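Local coordinates for mitotic checkpoint control protein kinase BUB1 (Drosophila melanogaster, PDB 6JKK) that probably acts as an ATP-binding protein kinase of the mitotic checkpoint at kinetochores, represented here by its kinase domain alone, at residues L31-Q35 / L49-N53; E54-K60 / Y71-K77; K81-E87 / S127-F133; C98-H102 / Y114-D118. The contacts are given in a common frame with arbitrary orientation. Where two conformers were deposited one is given. Numbering follows the deposited sequence.

Contact 1 of 4, residues L31-Q35 / L49-N53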
loop_
_atom_site.group_PDB
_atom_site.type_symbol
_atom_site.label_atom_id
_atom_site.label_comp_id
_atom_site.label_asym_id
_atom_site.label_seq_id
_atom_site.Cartn_x
_atom_site.Cartn_y
_atom_site.Cartn_z
ATOM N N LEU A 31 20.459 16.314 0.228
ATOM C CA LEU A 31 19.700 15.815 1.374
ATOM C C LEU A 31 20.613 15.131 2.386
ATOM O O LEU A 31 21.310 14.180 2.044
ATOM C CB LEU A 31 18.611 14.848 0.908
ATOM C CG LEU A 31 17.476 15.456 0.083
ATOM C CD1 LEU A 31 16.589 14.368 -0.512
ATOM C CD2 LEU A 31 16.649 16.435 0.919
ATOM N N PRO A 32 20.606 15.615 3.638
ATOM C CA PRO A 32 21.483 15.069 4.676
ATOM C C PRO A 32 21.186 13.605 4.989
ATOM O O PRO A 32 22.076 12.914 5.479
ATOM C CB PRO A 32 21.170 15.945 5.891
ATOM C CG PRO A 32 20.712 17.249 5.302
ATOM C CD PRO A 32 19.927 16.846 4.084
ATOM N N HIS A 33 19.971 13.139 4.720
ATOM C CA HIS A 33 19.650 11.741 5.006
ATOM C C HIS A 33 19.862 10.834 3.800
ATOM O O HIS A 33 19.524 9.651 3.840
ATOM C CB HIS A 33 18.233 11.587 5.568
ATOM C CG HIS A 33 17.143 11.816 4.566
ATOM N ND1 HIS A 33 16.989 13.008 3.891
ATOM C CD2 HIS A 33 16.124 11.021 4.163
ATOM C CE1 HIS A 33 15.935 12.929 3.096
ATOM N NE2 HIS A 33 15.394 11.731 3.240
ATOM N N CYS A 34 20.448 11.386 2.742
ATOM C CA CYS A 34 20.814 10.594 1.574
ATOM C C CYS A 34 22.327 10.632 1.428
ATOM O O CYS A 34 22.930 11.707 1.488
ATOM C CB CYS A 34 20.165 11.178 0.322
ATOM S SG CYS A 34 20.588 10.332 -1.219
ATOM N N GLN A 35 22.941 9.465 1.260
ATOM C CA GLN A 35 24.369 9.413 0.959
ATOM C C GLN A 35 24.606 8.794 -0.408
ATOM O O GLN A 35 24.257 7.640 -0.644
ATOM C CB GLN A 35 25.150 8.635 2.025
ATOM C CG GLN A 35 26.644 8.530 1.697
ATOM C CD GLN A 35 27.472 7.923 2.820
ATOM O OE1 GLN A 35 26.941 7.293 3.734
ATOM N NE2 GLN A 35 28.780 8.113 2.753
ATOM N N LEU A 49 25.754 -1.567 8.562
ATOM C CA LEU A 49 25.642 -0.684 7.418
ATOM C C LEU A 49 25.635 0.730 7.949
ATOM O O LEU A 49 25.001 1.014 8.968
ATOM C CB LEU A 49 24.334 -0.964 6.672
ATOM C CG LEU A 49 24.026 -0.100 5.448
ATOM C CD1 LEU A 49 25.112 -0.280 4.419
ATOM C CD2 LEU A 49 22.685 -0.449 4.854
ATOM N N GLU A 50 26.336 1.621 7.261
ATOM C CA GLU A 50 26.346 3.018 7.662
ATOM C C GLU A 50 25.758 3.928 6.588
ATOM O O GLU A 50 26.025 3.760 5.398
ATOM C CB GLU A 50 27.766 3.471 8.008
ATOM C CG GLU A 50 28.350 2.809 9.241
ATOM C CD GLU A 50 29.617 3.494 9.723
ATOM O OE1 GLU A 50 29.521 4.345 10.632
ATOM O OE2 GLU A 50 30.704 3.183 9.192
ATOM N N VAL A 51 24.947 4.887 7.019
ATOM C CA VAL A 51 24.560 5.994 6.159
ATOM C C VAL A 51 25.020 7.248 6.881
ATOM O O VAL A 51 24.419 7.648 7.886
ATOM C CB VAL A 51 23.046 6.055 5.911
ATOM C CG1 VAL A 51 22.719 7.189 4.955
ATOM C CG2 VAL A 51 22.543 4.730 5.341
ATOM N N HIS A 52 26.100 7.847 6.383
ATOM C CA HIS A 52 26.720 8.996 7.042
ATOM C C HIS A 52 27.174 8.644 8.462
ATOM O O HIS A 52 28.035 7.790 8.644
ATOM C CB HIS A 52 25.771 10.197 7.049
ATOM C CG HIS A 52 25.529 10.782 5.693
ATOM N ND1 HIS A 52 26.554 11.104 4.828
ATOM C CD2 HIS A 52 24.380 11.111 5.055
ATOM C CE1 HIS A 52 26.048 11.605 3.717
ATOM N NE2 HIS A 52 24.731 11.623 3.829
ATOM N N ASN A 53 26.593 9.301 9.462
ATOM C CA ASN A 53 26.966 9.049 10.855
ATOM C C ASN A 53 26.139 7.942 11.512
ATOM O O ASN A 53 26.438 7.511 12.628
ATOM C CB ASN A 53 26.870 10.335 11.683
ATOM C CG ASN A 53 28.050 11.269 11.459
ATOM O OD1 ASN A 53 29.201 10.835 11.408
ATOM N ND2 ASN A 53 27.767 12.559 11.326
HETATM O O HOH W 1 28.099 4.236 3.837
#
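The imidazole of H52 lies against the aliphatic part of Q35, whose CB sits over one ring face in a CH-pi contact, 3.7 Å from the H52 ring centroid. The two residues are also tied through polar groups. H52 NE2 donates in the ring plane to C34 O at 3.0 Å, and the extended side chain of Q35 reaches back so that its OE1 accepts from H52 N at 2.8 Å. A water extends this link, donating to E50 O at 2.6 Å and, at 3.3 Å, to Q35 OE1. Behind these polar groups, V51 CG1 comes within 4.1 Å of Q35 CB. The positive phi of H52 (59/-117), followed by N53 at -90/-8, fits a type II' turn, which presents the ring to the 31-35 segment. Although Q35 CA and V51 CA lie 6.2 Å apart, side-chain-to-backbone hydrogen bonds and Q35-H52 packing, not strand pairing, join the segments: the two outermost strands, flanking the five-stranded kinase N-lobe sheet, meet here, consistent with strong sheet curl.

Contact 2 of 4, residues E54-K60 / Y71-K77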
loop_
_atom_site.group_PDB
_atom_site.type_symbol
_atom_site.label_atom_id
_atom_site.label_comp_id
_atom_site.label_asym_id
_atom_site.label_seq_id
_atom_site.Cartn_x
_atom_site.Cartn_y
_atom_site.Cartn_z
ATOM N N GLU A 54 25.105 7.482 10.814
ATOM C CA GLU A 54 24.167 6.521 11.382
ATOM C C GLU A 54 24.568 5.080 11.078
ATOM O O GLU A 54 24.804 4.725 9.921
ATOM C CB GLU A 54 22.760 6.812 10.865
ATOM C CG GLU A 54 22.394 8.292 10.931
ATOM C CD GLU A 54 22.451 8.851 12.342
ATOM O OE1 GLU A 54 22.913 10.001 12.510
ATOM O OE2 GLU A 54 22.023 8.149 13.283
ATOM N N LYS A 55 24.657 4.257 12.124
ATOM C CA LYS A 55 25.010 2.845 11.966
ATOM C C LYS A 55 23.807 1.932 12.200
ATOM O O LYS A 55 22.993 2.173 13.096
ATOM C CB LYS A 55 26.159 2.453 12.902
ATOM C CG LYS A 55 26.463 0.953 12.904
ATOM C CD LYS A 55 27.611 0.601 13.828
ATOM C CE LYS A 55 28.925 1.100 13.276
ATOM N NZ LYS A 55 30.082 0.608 14.080
ATOM N N PHE A 56 23.698 0.889 11.384
ATOM C CA PHE A 56 22.567 -0.024 11.457
ATOM C C PHE A 56 23.060 -1.458 11.569
ATOM O O PHE A 56 24.056 -1.823 10.951
ATOM C CB PHE A 56 21.705 0.104 10.200
ATOM C CG PHE A 56 21.118 1.468 10.001
ATOM C CD1 PHE A 56 21.873 2.488 9.433
ATOM C CD2 PHE A 56 19.808 1.727 10.372
ATOM C CE1 PHE A 56 21.331 3.751 9.245
ATOM C CE2 PHE A 56 19.251 2.985 10.187
ATOM C CZ PHE A 56 20.012 3.998 9.621
ATOM N N GLU A 57 22.377 -2.262 12.375
ATOM C CA GLU A 57 22.571 -3.707 12.331
ATOM C C GLU A 57 21.755 -4.188 11.145
ATOM O O GLU A 57 20.630 -3.732 10.955
ATOM C CB GLU A 57 22.002 -4.377 13.580
ATOM C CG GLU A 57 22.782 -4.193 14.866
ATOM C CD GLU A 57 22.034 -4.778 16.054
ATOM O OE1 GLU A 57 20.861 -5.170 15.868
ATOM O OE2 GLU A 57 22.609 -4.839 17.162
ATOM N N VAL A 58 22.321 -5.077 10.335
ATOM C CA VAL A 58 21.544 -5.776 9.313
ATOM C C VAL A 58 21.372 -7.205 9.818
ATOM O O VAL A 58 22.340 -7.955 9.885
ATOM C CB VAL A 58 22.250 -5.771 7.946
ATOM C CG1 VAL A 58 21.383 -6.467 6.904
ATOM C CG2 VAL A 58 22.555 -4.344 7.512
ATOM N N SER A 59 20.146 -7.576 10.185
ATOM C CA SER A 59 19.936 -8.811 10.941
ATOM C C SER A 59 19.526 -10.022 10.100
ATOM O O SER A 59 20.337 -10.925 9.866
ATOM C CB SER A 59 18.944 -8.586 12.089
ATOM O OG SER A 59 19.428 -7.602 12.991
ATOM N N LYS A 60 18.272 -10.037 9.657
ATOM C CA LYS A 60 17.694 -11.218 9.017
ATOM C C LYS A 60 17.045 -10.924 7.662
ATOM O O LYS A 60 16.475 -9.855 7.443
ATOM C CB LYS A 60 16.680 -11.877 9.961
ATOM C CG LYS A 60 17.328 -12.494 11.196
ATOM C CD LYS A 60 16.342 -13.292 12.043
ATOM C CE LYS A 60 15.434 -12.404 12.885
ATOM N NZ LYS A 60 14.689 -13.207 13.910
ATOM N N TYR A 71 15.661 -6.710 4.212
ATOM C CA TYR A 71 16.244 -7.211 5.452
ATOM C C TYR A 71 15.686 -6.430 6.628
ATOM O O TYR A 71 15.344 -5.254 6.487
ATOM C CB TYR A 71 17.772 -7.072 5.414
ATOM C CG TYR A 71 18.466 -8.213 4.702
ATOM C CD1 TYR A 71 18.541 -8.253 3.313
ATOM C CD2 TYR A 71 19.041 -9.257 5.422
ATOM C CE1 TYR A 71 19.166 -9.308 2.662
ATOM C CE2 TYR A 71 19.675 -10.308 4.780
ATOM C CZ TYR A 71 19.732 -10.329 3.401
ATOM O OH TYR A 71 20.354 -11.379 2.761
ATOM N N VAL A 72 15.569 -7.086 7.780
ATOM C CA VAL A 72 15.189 -6.383 9.003
ATOM C C VAL A 72 16.470 -6.092 9.777
ATOM O O VAL A 72 17.399 -6.906 9.787
ATOM C CB VAL A 72 14.167 -7.187 9.854
ATOM C CG1 VAL A 72 14.666 -8.595 10.118
ATOM C CG2 VAL A 72 13.859 -6.467 11.164
ATOM N N GLY A 73 16.543 -4.911 10.385
ATOM C CA GLY A 73 17.707 -4.542 11.167
ATOM C C GLY A 73 17.342 -3.576 12.274
ATOM O O GLY A 73 16.198 -3.558 12.742
ATOM N N LYS A 74 18.307 -2.772 12.703
ATOM C CA LYS A 74 18.032 -1.797 13.749
ATOM C C LYS A 74 18.972 -0.607 13.696
ATOM O O LYS A 74 20.183 -0.766 13.543
ATOM C CB LYS A 74 18.110 -2.455 15.132
ATOM C CG LYS A 74 17.852 -1.495 16.293
ATOM C CD LYS A 74 17.835 -2.230 17.626
ATOM C CE LYS A 74 16.729 -3.269 17.669
ATOM N NZ LYS A 74 16.761 -4.070 18.930
ATOM N N HIS A 75 18.395 0.586 13.812
ATOM C CA HIS A 75 19.160 1.809 14.013
ATOM C C HIS A 75 19.644 1.814 15.463
ATOM O O HIS A 75 18.850 1.990 16.390
ATOM C CB HIS A 75 18.275 3.028 13.730
ATOM C CG HIS A 75 18.998 4.340 13.797
ATOM N ND1 HIS A 75 18.533 5.404 14.536
ATOM C CD2 HIS A 75 20.142 4.760 13.206
ATOM C CE1 HIS A 75 19.364 6.426 14.406
ATOM N NE2 HIS A 75 20.348 6.060 13.605
ATOM N N LEU A 76 20.943 1.597 15.653
ATOM C CA LEU A 76 21.523 1.400 16.983
ATOM C C LEU A 76 21.273 2.554 17.965
ATOM O O LEU A 76 20.979 2.328 19.144
ATOM C CB LEU A 76 23.021 1.122 16.853
ATOM C CG LEU A 76 23.332 -0.179 16.117
ATOM C CD1 LEU A 76 24.825 -0.401 15.940
ATOM C CD2 LEU A 76 22.725 -1.323 16.885
ATOM N N LYS A 77 21.393 3.783 17.472
ATOM C CA LYS A 77 21.224 4.979 18.296
ATOM C C LYS A 77 19.803 5.061 18.852
ATOM O O LYS A 77 19.594 5.336 20.038
ATOM C CB LYS A 77 21.542 6.227 17.464
ATOM C CG LYS A 77 21.604 7.532 18.241
ATOM C CD LYS A 77 22.229 8.633 17.389
ATOM C CE LYS A 77 23.658 8.284 16.975
ATOM N NZ LYS A 77 24.092 9.027 15.752
HETATM O O HOH W 2 22.836 4.380 15.187
#
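This is antiparallel strand pairing, the two arms of the beta hairpin 54-64/68-75 in the kinase N-lobe. E57 and K74 form a hydrogen-bonded pair, E57 N giving to K74 O at 2.9 Å and K74 N to E57 O at 3.1 Å. The non-hydrogen-bonded pairs F56-H75 and V58-G73 flank it. At G73 the backbones approach so closely (G73 CA to E57 O, 3.0 Å) that an ideally placed CB would clash with that oxygen, a spacing only glycine permits. A classic beta bulge follows: S59 and K60 both face V72, whose O accepts from S59 N at 2.9 Å and from K60 N at 3.3 Å, while V72 N returns a bond to K60 O at 2.9 Å. By topology and sequence these are the first two strands of the protein kinase fold, with the glycine-rich loop between them. F56 and V58 share one face; F56 touches V82 of the next strand but one, and V58 CG1 meets Y71 CD2 at 3.9 Å. E57, K60, V72 and K74 lie on the other, where V72 packs on F133. At the open end, H75 NE2 donates to E54 OE2 at 2.7 Å. K77 NZ adds a longer salt bridge, weak as a hydrogen bond, 3.3 Å from the same E54 OE2, and a water connects K55 O with K77 N.

Contact 3 of 4, residues K81-E87 / S127-F133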
loop_
_atom_site.group_PDB
_atom_site.type_symbol
_atom_site.label_atom_id
_atom_site.label_comp_id
_atom_site.label_asym_id
_atom_site.label_seq_id
_atom_site.Cartn_x
_atom_site.Cartn_y
_atom_site.Cartn_z
ATOM N N LYS A 81 13.655 -0.406 15.093
ATOM C CA LYS A 81 13.714 -1.518 14.151
ATOM C C LYS A 81 13.396 -1.021 12.752
ATOM O O LYS A 81 12.373 -0.366 12.537
ATOM C CB LYS A 81 12.710 -2.602 14.532
ATOM C CG LYS A 81 13.238 -3.659 15.483
ATOM C CD LYS A 81 12.385 -4.911 15.372
ATOM C CE LYS A 81 12.531 -5.797 16.591
ATOM N NZ LYS A 81 11.680 -7.018 16.482
ATOM N N VAL A 82 14.264 -1.342 11.798
ATOM C CA VAL A 82 14.105 -0.826 10.446
ATOM C C VAL A 82 14.019 -1.942 9.403
ATOM O O VAL A 82 14.471 -3.069 9.636
ATOM C CB VAL A 82 15.254 0.158 10.089
ATOM C CG1 VAL A 82 15.244 1.362 11.022
ATOM C CG2 VAL A 82 16.604 -0.540 10.155
ATOM N N ALA A 83 13.412 -1.628 8.263
ATOM C CA ALA A 83 13.482 -2.500 7.099
ATOM C C ALA A 83 14.503 -1.896 6.163
ATOM O O ALA A 83 14.490 -0.683 5.931
ATOM C CB ALA A 83 12.139 -2.580 6.406
ATOM N N LEU A 84 15.380 -2.732 5.620
ATOM C CA LEU A 84 16.334 -2.272 4.623
ATOM C C LEU A 84 15.968 -2.878 3.280
ATOM O O LEU A 84 15.969 -4.103 3.122
ATOM C CB LEU A 84 17.768 -2.647 5.024
ATOM C CG LEU A 84 18.177 -2.174 6.423
ATOM C CD1 LEU A 84 18.172 -3.328 7.394
ATOM C CD2 LEU A 84 19.536 -1.486 6.432
ATOM N N LYS A 85 15.636 -2.022 2.319
ATOM C CA LYS A 85 15.228 -2.491 1.001
ATOM C C LYS A 85 16.282 -2.154 -0.033
ATOM O O LYS A 85 16.582 -0.974 -0.276
ATOM C CB LYS A 85 13.894 -1.863 0.594
ATOM C CG LYS A 85 13.408 -2.296 -0.784
ATOM C CD LYS A 85 12.111 -1.588 -1.141
ATOM C CE LYS A 85 11.600 -1.997 -2.510
ATOM N NZ LYS A 85 10.233 -1.438 -2.737
ATOM N N GLN A 86 16.839 -3.198 -0.636
ATOM C CA GLN A 86 17.870 -3.041 -1.648
ATOM C C GLN A 86 17.300 -3.346 -3.022
ATOM O O GLN A 86 16.552 -4.315 -3.189
ATOM C CB GLN A 86 19.028 -3.989 -1.361
ATOM C CG GLN A 86 20.181 -3.860 -2.358
ATOM C CD GLN A 86 21.481 -4.406 -1.811
ATOM O OE1 GLN A 86 21.575 -5.579 -1.445
ATOM N NE2 GLN A 86 22.492 -3.549 -1.738
ATOM N N GLU A 87 17.631 -2.520 -4.010
ATOM C CA GLU A 87 17.166 -2.796 -5.365
ATOM C C GLU A 87 18.211 -2.462 -6.421
ATOM O O GLU A 87 18.926 -1.465 -6.307
ATOM C CB GLU A 87 15.854 -2.057 -5.654
ATOM C CG GLU A 87 15.280 -2.351 -7.039
ATOM C CD GLU A 87 13.908 -1.742 -7.257
ATOM O OE1 GLU A 87 13.270 -1.319 -6.268
ATOM O OE2 GLU A 87 13.471 -1.689 -8.426
ATOM N N SER A 127 20.386 0.871 -4.796
ATOM C CA SER A 127 19.966 1.735 -3.708
ATOM C C SER A 127 19.634 0.860 -2.507
ATOM O O SER A 127 19.298 -0.321 -2.660
ATOM C CB SER A 127 18.724 2.536 -4.112
ATOM O OG SER A 127 17.718 1.692 -4.665
ATOM N N VAL A 128 19.755 1.435 -1.314
ATOM C CA VAL A 128 19.207 0.820 -0.113
ATOM C C VAL A 128 18.386 1.885 0.588
ATOM O O VAL A 128 18.912 2.940 0.938
ATOM C CB VAL A 128 20.297 0.299 0.847
ATOM C CG1 VAL A 128 19.672 -0.108 2.170
ATOM C CG2 VAL A 128 21.045 -0.894 0.235
ATOM N N TYR A 129 17.092 1.620 0.754
ATOM C CA TYR A 129 16.196 2.529 1.461
ATOM C C TYR A 129 15.815 1.943 2.819
ATOM O O TYR A 129 15.410 0.779 2.927
ATOM C CB TYR A 129 14.945 2.815 0.616
ATOM C CG TYR A 129 15.265 3.537 -0.678
ATOM C CD1 TYR A 129 16.087 4.661 -0.680
ATOM C CD2 TYR A 129 14.770 3.083 -1.893
ATOM C CE1 TYR A 129 16.391 5.317 -1.856
ATOM C CE2 TYR A 129 15.073 3.728 -3.074
ATOM C CZ TYR A 129 15.886 4.843 -3.049
ATOM O OH TYR A 129 16.184 5.487 -4.228
ATOM N N ILE A 130 15.951 2.761 3.855
ATOM C CA ILE A 130 15.684 2.340 5.220
ATOM C C ILE A 130 14.391 2.982 5.727
ATOM O O ILE A 130 14.270 4.213 5.754
ATOM C CB ILE A 130 16.856 2.735 6.133
ATOM C CG1 ILE A 130 18.133 2.034 5.651
ATOM C CG2 ILE A 130 16.552 2.369 7.576
ATOM C CD1 ILE A 130 19.414 2.424 6.392
ATOM N N SER A 131 13.429 2.147 6.118
ATOM C CA SER A 131 12.137 2.627 6.629
ATOM C C SER A 131 11.740 1.856 7.893
ATOM O O SER A 131 12.425 0.923 8.285
ATOM C CB SER A 131 11.048 2.491 5.559
ATOM O OG SER A 131 10.940 1.147 5.111
ATOM N N GLU A 132 10.632 2.231 8.527
ATOM C CA GLU A 132 10.251 1.591 9.793
ATOM C C GLU A 132 9.796 0.142 9.618
ATOM O O GLU A 132 9.047 -0.173 8.690
ATOM C CB GLU A 132 9.153 2.398 10.504
ATOM C CG GLU A 132 8.803 1.857 11.889
ATOM C CD GLU A 132 7.734 2.667 12.598
ATOM O OE1 GLU A 132 7.250 3.660 12.015
ATOM O OE2 GLU A 132 7.376 2.300 13.737
ATOM N N PHE A 133 10.244 -0.728 10.524
ATOM C CA PHE A 133 9.833 -2.128 10.547
ATOM C C PHE A 133 8.639 -2.300 11.477
ATOM O O PHE A 133 8.578 -1.676 12.538
ATOM C CB PHE A 133 10.991 -2.990 11.041
ATOM C CG PHE A 133 10.720 -4.471 10.994
ATOM C CD1 PHE A 133 10.376 -5.164 12.147
ATOM C CD2 PHE A 133 10.828 -5.172 9.799
ATOM C CE1 PHE A 133 10.136 -6.528 12.110
ATOM C CE2 PHE A 133 10.591 -6.537 9.752
ATOM C CZ PHE A 133 10.245 -7.217 10.910
HETATM O O HOH W 3 16.282 0.177 -2.836
#
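Salt bridges from K85 NZ to D207 and E94 are the most telling polar links here. In the strand, K85 and Y129 form an antiparallel hydrogen-bonded pair, with K85 N to Y129 O at 2.9 Å and Y129 N to K85 O at 2.8 Å. A83 and S131 repeat the pattern, A83 N reaching S131 O at 2.7 Å, as do E87 and S127. F133 N closes the ladder on K81 O at 3.0 Å. Near the other end a water lies 2.8 Å from K85 O and from S127 OG. L84 and I130 project together on one face, L84 CD2 lying 3.9 Å from I130 CG1, and V82 CB meets I130 CG2 at 3.6 Å; L49 packs on L84 and V51 on I130, while F56 covers V82. Y129 projects on the K85 face, its OH bonded to N91 O. F133 turns back over K81, with its CD1 3.8 Å from K81 CD. K85 is the predicted ATP-binding lysine, and its ties to E94 of helix 92-104 and to D207 of the DFG sequence make the ion-pair network expected of a kinase with this helix swung inward, consistent with a nucleotide-binding pocket that is chemically intact.

Contact 4 of 4, residues C98-H102 / Y114-D118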
loop_
_atom_site.group_PDB
_atom_site.type_symbol
_atom_site.label_atom_id
_atom_site.label_comp_id
_atom_site.label_asym_id
_atom_site.label_seq_id
_atom_site.Cartn_x
_atom_site.Cartn_y
_atom_site.Cartn_z
ATOM N N CYS A 98 8.213 9.001 -2.472
ATOM C CA CYS A 98 8.132 9.070 -1.016
ATOM C C CYS A 98 8.409 10.467 -0.501
ATOM O O CYS A 98 7.729 10.949 0.406
ATOM C CB CYS A 98 9.103 8.084 -0.377
ATOM S SG CYS A 98 8.549 6.391 -0.505
ATOM N N LEU A 99 9.407 11.122 -1.081
ATOM C CA LEU A 99 9.702 12.503 -0.717
ATOM C C LEU A 99 8.480 13.385 -0.999
ATOM O O LEU A 99 8.106 14.230 -0.172
ATOM C CB LEU A 99 10.921 13.003 -1.501
ATOM C CG LEU A 99 12.268 12.415 -1.070
ATOM C CD1 LEU A 99 13.350 12.699 -2.110
ATOM C CD2 LEU A 99 12.681 12.967 0.290
ATOM N N GLU A 100 7.855 13.185 -2.161
ATOM C CA GLU A 100 6.709 14.013 -2.558
ATOM C C GLU A 100 5.518 13.778 -1.652
ATOM O O GLU A 100 4.844 14.725 -1.252
ATOM C CB GLU A 100 6.313 13.762 -4.018
ATOM C CG GLU A 100 7.159 14.526 -5.033
ATOM C CD GLU A 100 7.193 16.021 -4.758
ATOM O OE1 GLU A 100 6.151 16.690 -4.932
ATOM O OE2 GLU A 100 8.257 16.521 -4.352
ATOM N N ILE A 101 5.249 12.514 -1.334
ATOM C CA ILE A 101 4.156 12.205 -0.428
ATOM C C ILE A 101 4.319 12.989 0.876
ATOM O O ILE A 101 3.398 13.680 1.329
ATOM C CB ILE A 101 4.066 10.694 -0.138
ATOM C CG1 ILE A 101 3.484 9.959 -1.347
ATOM C CG2 ILE A 101 3.173 10.446 1.069
ATOM C CD1 ILE A 101 3.564 8.447 -1.247
ATOM N N HIS A 102 5.505 12.915 1.467
ATOM C CA HIS A 102 5.711 13.569 2.754
ATOM C C HIS A 102 5.828 15.088 2.620
ATOM O O HIS A 102 5.629 15.824 3.585
ATOM C CB HIS A 102 6.879 12.923 3.515
ATOM C CG HIS A 102 6.540 11.563 4.046
ATOM N ND1 HIS A 102 5.954 11.370 5.281
ATOM C CD2 HIS A 102 6.651 10.333 3.487
ATOM C CE1 HIS A 102 5.733 10.080 5.465
ATOM N NE2 HIS A 102 6.151 9.428 4.392
ATOM N N TYR A 114 1.853 6.494 5.786
ATOM C CA TYR A 114 2.656 6.283 4.585
ATOM C C TYR A 114 4.096 6.022 4.987
ATOM O O TYR A 114 4.633 6.724 5.845
ATOM C CB TYR A 114 2.577 7.512 3.662
ATOM C CG TYR A 114 1.148 7.902 3.366
ATOM C CD1 TYR A 114 0.396 7.199 2.426
ATOM C CD2 TYR A 114 0.542 8.939 4.053
ATOM C CE1 TYR A 114 -0.923 7.536 2.177
ATOM C CE2 TYR A 114 -0.777 9.284 3.814
ATOM C CZ TYR A 114 -1.500 8.581 2.876
ATOM O OH TYR A 114 -2.810 8.930 2.635
ATOM N N ALA A 115 4.712 5.016 4.372
ATOM C CA ALA A 115 6.111 4.694 4.639
ATOM C C ALA A 115 6.970 5.937 4.475
ATOM O O ALA A 115 6.726 6.741 3.580
ATOM C CB ALA A 115 6.594 3.600 3.703
ATOM N N HIS A 116 7.960 6.092 5.351
ATOM C CA HIS A 116 8.889 7.218 5.289
ATOM C C HIS A 116 10.288 6.645 5.112
ATOM O O HIS A 116 10.686 5.734 5.849
ATOM C CB HIS A 116 8.792 8.052 6.576
ATOM C CG HIS A 116 9.777 9.182 6.653
ATOM N ND1 HIS A 116 11.016 9.047 7.243
ATOM C CD2 HIS A 116 9.695 10.471 6.241
ATOM C CE1 HIS A 116 11.661 10.202 7.178
ATOM N NE2 HIS A 116 10.882 11.081 6.574
ATOM N N ILE A 117 11.016 7.137 4.114
ATOM C CA ILE A 117 12.403 6.708 3.935
ATOM C C ILE A 117 13.265 7.535 4.882
ATOM O O ILE A 117 13.480 8.739 4.670
ATOM C CB ILE A 117 12.848 6.798 2.448
ATOM C CG1 ILE A 117 12.032 5.814 1.614
ATOM C CG2 ILE A 117 14.358 6.497 2.278
ATOM C CD1 ILE A 117 12.347 5.811 0.126
ATOM N N ASP A 118 13.705 6.894 5.966
ATOM C CA ASP A 118 14.502 7.574 6.978
ATOM C C ASP A 118 15.895 7.898 6.453
ATOM O O ASP A 118 16.454 8.958 6.753
ATOM C CB ASP A 118 14.632 6.713 8.236
ATOM C CG ASP A 118 13.315 6.529 8.970
ATOM O OD1 ASP A 118 12.357 7.288 8.710
ATOM O OD2 ASP A 118 13.253 5.624 9.827
#
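Y114 opens the 114-118 segment against helix 92-104, its CB 4.0 Å from I101 CG2, while its ring runs on toward helix 156-175, where the hydroxyl bonds to I169 O. At A115 the backbone carbonyl takes the hydrogen bond that joins the two segments: H102 NE2 donates to A115 O at 2.9 Å, nearly in the ring plane. A115 also pairs through its backbone with L205, close to the DFG sequence. H116 follows with its edge directed at the H102 face in a T-shaped pair, centroids 5.0 Å apart and planes at 89°. Within the segment, H116 ND1 donates to D118 OD1 at 2.7 Å. I117 turns inward, and its CD1 packs on C98 SG at 3.9 Å; C98 in turn touches F208. This apolar row of I117, C98 and F208 matches by position three members of the regulatory spine of protein kinases. The chemistry thus divides in two: two buried apolar pairs, C98 with I117 and I101 with Y114, and, beside them, histidines whose donor nitrogens each find a carbonyl or carboxylate oxygen, so that the segment is held to the helix by apolar packing, the edge-to-face histidine pair and one hydrogen bond.

How the contacts relate
Contacts 1, 2 and 3 belong to one N-lobe sheet, and contact 4 fastens helix 92-104 to the chain leading into its 119-122 strand. Contact 1 closes first and is followed by contact 2; contact 4 is then nested inside the loop closed by contact 3. Centres of contacts 2 and 3 are about 9 Å apart, and backbone links between 71-77 and 81-87 make them continuous. Contact 1 lies about 13 Å, centre to centre, from each of them, with L49 and V51 packing on contact 3. Contact 4, about 12 Å from contact 3 between centres, joins it where D118 meets I130. Sheet, helix and predicted ATP-site lysine are therefore in continuous contact, consistent with the coupled N-lobe of protein kinases.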